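Local coordinates for protein GCN5-related N-acetyltransferase (Kribbella flavida, PDB 4H89) that probably transfers an acyl group, most likely acetyl, to an acceptor substrate, as other members of the GNAT family do, at residues Arg12-Glu15 against Asp16-Pro20. Residues are numbered along the deposited sequence; the frame is centred on the assembly and turned at random.
Sequences RDAE and DADWP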
loop_
_atom_site.group_PDB
_atom_site.type_symbol
_atom_site.label_atom_id
_atom_site.label_comp_id
_atom_site.label_asym_id
_atom_site.label_seq_id
_atom_site.Cartn_x
_atom_site.Cartn_y
_atom_site.Cartn_z
ATOM N N ARG A 12 19.202 17.455 -2.751
ATOM C CA ARG A 12 18.865 18.411 -1.717
ATOM C C ARG A 12 17.357 18.376 -1.512
ATOM O O ARG A 12 16.592 17.841 -2.329
ATOM C CB ARG A 12 19.270 19.840 -2.099
ATOM C CG ARG A 12 18.611 20.378 -3.361
ATOM C CD ARG A 12 18.771 21.884 -3.498
ATOM N NE ARG A 12 18.259 22.415 -4.760
ATOM C CZ ARG A 12 16.956 22.604 -5.090
ATOM N NH1 ARG A 12 15.956 22.322 -4.281
ATOM N NH2 ARG A 12 16.604 23.111 -6.285
ATOM N N ASP A 13 16.907 18.948 -0.382
ATOM C CA ASP A 13 15.495 19.055 -0.141
ATOM C C ASP A 13 14.831 19.819 -1.310
ATOM O O ASP A 13 15.342 20.802 -1.826
ATOM C CB ASP A 13 15.170 19.832 1.138
ATOM C CG ASP A 13 15.536 19.114 2.399
ATOM O OD1 ASP A 13 16.134 18.036 2.397
ATOM O OD2 ASP A 13 15.215 19.718 3.452
ATOM N N ALA A 14 13.669 19.340 -1.728
ATOM C CA ALA A 14 12.880 20.010 -2.740
ATOM C C ALA A 14 12.356 21.324 -2.161
ATOM O O ALA A 14 11.998 21.391 -0.991
ATOM C CB ALA A 14 11.730 19.127 -3.176
ATOM N N GLU A 15 12.307 22.345 -3.015
ATOM C CA GLU A 15 11.713 23.635 -2.700
ATOM C C GLU A 15 10.388 23.671 -3.418
ATOM O O GLU A 15 10.203 22.986 -4.421
ATOM C CB GLU A 15 12.643 24.775 -3.185
ATOM C CG GLU A 15 13.964 24.760 -2.372
ATOM C CD GLU A 15 15.177 25.513 -2.963
ATOM O OE1 GLU A 15 15.023 26.393 -3.844
ATOM O OE2 GLU A 15 16.328 25.218 -2.515
ATOM N N ASP A 16 9.451 24.459 -2.934
ATOM C CA ASP A 16 8.126 24.551 -3.579
ATOM C C ASP A 16 8.190 24.918 -5.047
ATOM O O ASP A 16 7.474 24.335 -5.892
ATOM C CB ASP A 16 7.274 25.550 -2.847
ATOM C CG ASP A 16 6.984 25.116 -1.445
ATOM O OD1 ASP A 16 6.272 24.082 -1.284
ATOM O OD2 ASP A 16 7.511 25.782 -0.521
ATOM N N ALA A 17 9.140 25.780 -5.364
ATOM C CA ALA A 17 9.407 26.193 -6.718
ATOM C C ALA A 17 9.931 25.111 -7.641
ATOM O O ALA A 17 9.913 25.321 -8.866
ATOM C CB ALA A 17 10.361 27.379 -6.708
ATOM N N ASP A 18 10.407 23.962 -7.109
ATOM C CA ASP A 18 10.849 22.849 -7.968
ATOM C C ASP A 18 9.691 22.058 -8.562
ATOM O O ASP A 18 9.894 21.294 -9.492
ATOM C CB ASP A 18 11.714 21.907 -7.130
ATOM C CG ASP A 18 12.994 22.529 -6.660
ATOM O OD1 ASP A 18 13.606 23.312 -7.377
ATOM O OD2 ASP A 18 13.445 22.125 -5.549
ATOM N N TRP A 19 8.479 22.193 -8.008
ATOM C CA TRP A 19 7.369 21.317 -8.437
ATOM C C TRP A 19 7.086 21.378 -9.953
ATOM O O TRP A 19 6.885 20.331 -10.566
ATOM C CB TRP A 19 6.096 21.525 -7.591
ATOM C CG TRP A 19 4.924 20.814 -8.146
ATOM C CD1 TRP A 19 3.837 21.380 -8.764
ATOM C CD2 TRP A 19 4.765 19.387 -8.311
ATOM N NE1 TRP A 19 3.019 20.406 -9.232
ATOM C CE2 TRP A 19 3.548 19.175 -8.943
ATOM C CE3 TRP A 19 5.515 18.281 -7.919
ATOM C CZ2 TRP A 19 3.088 17.917 -9.250
ATOM C CZ3 TRP A 19 5.063 17.012 -8.218
ATOM C CH2 TRP A 19 3.844 16.849 -8.886
ATOM N N PRO A 20 7.074 22.566 -10.573
ATOM C CA PRO A 20 6.846 22.582 -12.013
ATOM C C PRO A 20 7.811 21.802 -12.843
ATOM O O PRO A 20 7.433 21.326 -13.891
ATOM C CB PRO A 20 6.865 24.091 -12.357
ATOM C CG PRO A 20 6.441 24.744 -11.092
ATOM C CD PRO A 20 7.103 23.932 -10.031
#
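Asp18 OD2 takes two strong bonds at once, from a side chain and from the backbone: Arg12 NH1 lies 2.8 Å from OD2 on its syn side, while Glu15 N, also 2.8 Å from OD2, comes from above the carboxylate plane along an almost straight N-H (176°). Arg12 makes its salt bridge end-on, NH2 reaching the other oxygen, Asp18 OD1, at 3.2 Å, with the two flat groups turned 33° against each other. Chi1 of 60° starts the arginine between its backbone N and carbonyl carbon, and the extended chain beyond CG carries the guanidinium round to meet Asp18. Arg12 NH1 also bonds back to Asp13 O at 3.0 Å, fixing the rotation of the group. Over one guanidinium face sits Glu15, its OE2 3.4 Å from Arg12 NH1, a purely electrostatic contact.

The backbone answers in the other direction, Asp18 N donating to Glu15 O at 2.9 Å. Asp18 thus holds Glu15 through two bonds, one from each end of the residue, and closes the turn where strand 10-13, outermost in the sheet of this chain, passes through the 3-10 segment 16-18 toward helix 19-32. Strand 61-66 lies alongside, its Val64 touching both Arg12 and Asp18. With an alanine in place of Arg12, the buried Asp18 carboxylate would probably lose its countercharge and Glu15 its cationic partner. With one cation between two acids, the network likely eases the repulsion between them and keeps Asp18 ionised.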